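Local coordinates for protein MstE (PDB 6SBF) that acts as a monodomain class II terpene cyclase, probably folding and cyclising linear isoprenoid chains into the multi-ring scaffolds of merosterols, at residues A[209-213]-A[309-315]. The protein carries 1 engineered substitution. Sequence-based numbering, arbitrary orientation.
Sequences GYWWS and AYLRIPY
W212 and L311 face each other as an antiparallel, non-hydrogen-bonded pair, the single bridge between loop 209-213 and strand 311-313. Its flanking bonds differ: R312 N donates to W211 O over 2.8 Å, nearly straight at 170°, whereas S213 N to Y310 O is weak at 3.4 Å. L311 also bonds through its backbone to I344, so the loop adds a brief extra edge to the small mixed sheet.

The R312 side chain reaches back across the loop backbone to the carbonyl of Y210. With CG between the backbone N and carbonyl carbon (chi1 77°), the extended chain passes W211 O and brings the guanidinium side-on to Y210 O, which accepts from R312 NE at 3.1 Å and R312 NH1 at 3.2 Å. Both nitrogens approach from one face of that carbonyl, while the oxygen lies in the guanidinium plane. W212 O sits over the centre of the guanidinium, 3.2 Å from R312 CZ. N322 takes another NH1 bond, and a water joins R312 NH2 to S213 OG.

L311 CD1 makes a CH-pi contact over the six-membered ring of W212, 4.0 Å from its centroid, and P314 packs CG against Y210 CE2 (3.6 Å) and CD against W211 CZ3.

A leucine in place of R312 would probably leave Y210 O without either donor and cut the links to N322 and, through water, to S213. The buried guanidinium, bonded at its edge to one carbonyl oxygen and lying under another, ties the loop before helix 215-229 to the sheet, probably with its charge stabilised by their dipoles.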
loop_
_atom_site.group_PDB
_atom_site.type_symbol
_atom_site.label_atom_id
_atom_site.label_comp_id
_atom_site.label_asym_id
_atom_site.label_seq_id
_atom_site.Cartn_x
_atom_site.Cartn_y
_atom_site.Cartn_z
ATOM N N GLY A 209 -0.490 -10.161 5.184
ATOM C CA GLY A 209 -0.505 -10.035 3.732
ATOM C C GLY A 209 0.285 -11.129 3.025
ATOM O O GLY A 209 0.948 -11.963 3.653
ATOM N N TYR A 210 0.232 -11.117 1.720
ATOM C CA TYR A 210 0.936 -12.056 0.861
ATOM C C TYR A 210 2.259 -11.440 0.404
ATOM O O TYR A 210 3.361 -11.999 0.729
ATOM C CB TYR A 210 0.053 -12.477 -0.317
ATOM C CG TYR A 210 0.688 -13.586 -1.123
ATOM C CD1 TYR A 210 0.560 -14.904 -0.713
ATOM C CD2 TYR A 210 1.442 -13.321 -2.255
ATOM C CE1 TYR A 210 1.157 -15.922 -1.437
ATOM C CE2 TYR A 210 2.053 -14.337 -2.978
ATOM C CZ TYR A 210 1.917 -15.637 -2.548
ATOM O OH TYR A 210 2.549 -16.631 -3.240
ATOM N N TRP A 211 2.197 -10.289 -0.263
ATOM C CA TRP A 211 3.401 -9.699 -0.903
ATOM C C TRP A 211 4.232 -8.826 0.030
ATOM O O TRP A 211 5.290 -8.369 -0.354
ATOM C CB TRP A 211 2.958 -8.867 -2.092
ATOM C CG TRP A 211 2.258 -9.611 -3.174
ATOM C CD1 TRP A 211 0.921 -9.574 -3.454
ATOM C CD2 TRP A 211 2.841 -10.503 -4.135
ATOM N NE1 TRP A 211 0.622 -10.388 -4.509
ATOM C CE2 TRP A 211 1.799 -10.983 -4.944
ATOM C CE3 TRP A 211 4.131 -10.999 -4.372
ATOM C CZ2 TRP A 211 2.002 -11.883 -5.975
ATOM C CZ3 TRP A 211 4.326 -11.888 -5.398
ATOM C CH2 TRP A 211 3.287 -12.346 -6.197
ATOM N N TRP A 212 3.756 -8.505 1.203
ATOM C CA TRP A 212 4.412 -7.549 2.095
ATOM C C TRP A 212 4.885 -8.205 3.357
ATOM O O TRP A 212 4.148 -8.996 3.965
ATOM C CB TRP A 212 3.438 -6.420 2.465
ATOM C CG TRP A 212 2.956 -5.655 1.270
ATOM C CD1 TRP A 212 1.841 -5.941 0.563
ATOM C CD2 TRP A 212 3.691 -4.681 0.497
ATOM N NE1 TRP A 212 1.755 -5.166 -0.534
ATOM C CE2 TRP A 212 2.889 -4.382 -0.600
ATOM C CE3 TRP A 212 4.916 -4.049 0.650
ATOM C CZ2 TRP A 212 3.270 -3.431 -1.539
ATOM C CZ3 TRP A 212 5.334 -3.166 -0.309
ATOM C CH2 TRP A 212 4.482 -2.812 -1.360
ATOM N N SER A 213 6.039 -7.770 3.815
ATOM C CA SER A 213 6.596 -8.220 5.098
ATOM C C SER A 213 5.801 -7.608 6.251
ATOM O O SER A 213 5.666 -8.225 7.321
ATOM C CB SER A 213 8.063 -7.739 5.170
ATOM O OG SER A 213 8.931 -8.313 4.214
ATOM N N ALA A 309 9.782 0.008 2.213
ATOM C CA ALA A 309 8.639 -0.698 1.642
ATOM C C ALA A 309 9.098 -2.036 1.088
ATOM O O ALA A 309 9.457 -2.148 -0.047
ATOM C CB ALA A 309 7.948 0.140 0.613
ATOM N N TYR A 310 9.095 -3.040 1.982
ATOM C CA TYR A 310 9.666 -4.364 1.686
ATOM C C TYR A 310 8.652 -5.258 1.035
ATOM O O TYR A 310 7.653 -5.651 1.688
ATOM C CB TYR A 310 10.329 -4.995 2.901
ATOM C CG TYR A 310 11.561 -4.273 3.373
ATOM C CD1 TYR A 310 12.660 -4.115 2.557
ATOM C CD2 TYR A 310 11.657 -3.719 4.622
ATOM C CE1 TYR A 310 13.786 -3.425 2.986
ATOM C CE2 TYR A 310 12.764 -3.043 5.077
ATOM C CZ TYR A 310 13.864 -2.893 4.259
ATOM O OH TYR A 310 14.936 -2.203 4.716
ATOM N N LEU A 311 8.899 -5.568 -0.232
ATOM C CA LEU A 311 8.057 -6.371 -1.124
ATOM C C LEU A 311 8.733 -7.750 -1.236
ATOM O O LEU A 311 9.912 -7.840 -1.690
ATOM C CB LEU A 311 7.965 -5.683 -2.476
ATOM C CG LEU A 311 7.114 -6.354 -3.532
ATOM C CD1 LEU A 311 5.664 -6.291 -3.148
ATOM C CD2 LEU A 311 7.363 -5.666 -4.873
ATOM N N ARG A 312 8.020 -8.778 -0.905
ATOM C CA ARG A 312 8.584 -10.112 -0.972
ATOM C C ARG A 312 8.088 -10.839 -2.189
ATOM O O ARG A 312 6.973 -10.595 -2.680
ATOM C CB ARG A 312 8.451 -10.697 0.388
ATOM C CG ARG A 312 7.078 -11.136 0.629
ATOM C CD ARG A 312 7.115 -11.348 2.162
ATOM N NE ARG A 312 5.805 -11.702 2.546
ATOM C CZ ARG A 312 5.267 -11.991 3.798
ATOM N NH1 ARG A 312 4.000 -12.316 3.802
ATOM N NH2 ARG A 312 5.908 -11.966 4.940
ATOM N N ILE A 313 8.960 -11.709 -2.699
ATOM C CA ILE A 313 8.643 -12.533 -3.861
ATOM C C ILE A 313 8.614 -13.969 -3.364
ATOM O O ILE A 313 9.626 -14.671 -3.342
ATOM C CB ILE A 313 9.658 -12.338 -4.971
ATOM C CG1 ILE A 313 9.843 -10.846 -5.303
ATOM C CG2 ILE A 313 9.182 -13.192 -6.137
ATOM C CD1 ILE A 313 8.539 -10.049 -5.621
ATOM N N PRO A 314 7.427 -14.499 -2.961
ATOM C CA PRO A 314 7.363 -15.898 -2.582
ATOM C C PRO A 314 7.585 -16.763 -3.811
ATOM O O PRO A 314 7.373 -16.327 -4.931
ATOM C CB PRO A 314 5.930 -16.091 -2.090
ATOM C CG PRO A 314 5.448 -14.656 -1.790
ATOM C CD PRO A 314 6.109 -13.865 -2.896
ATOM N N TYR A 315 7.975 -18.008 -3.571
ATOM C CA TYR A 315 7.922 -18.992 -4.667
ATOM C C TYR A 315 6.494 -19.049 -5.197
ATOM O O TYR A 315 5.520 -18.888 -4.438
ATOM C CB TYR A 315 8.390 -20.361 -4.179
ATOM C CG TYR A 315 9.877 -20.477 -4.009
ATOM C CD1 TYR A 315 10.491 -20.145 -2.822
ATOM C CD2 TYR A 315 10.678 -20.876 -5.061
ATOM C CE1 TYR A 315 11.865 -20.217 -2.660
ATOM C CE2 TYR A 315 12.052 -20.954 -4.918
ATOM C CZ TYR A 315 12.651 -20.645 -3.703
ATOM O OH TYR A 315 14.012 -20.736 -3.555
HETATM O O HOH W 1 8.842 -11.128 4.984
#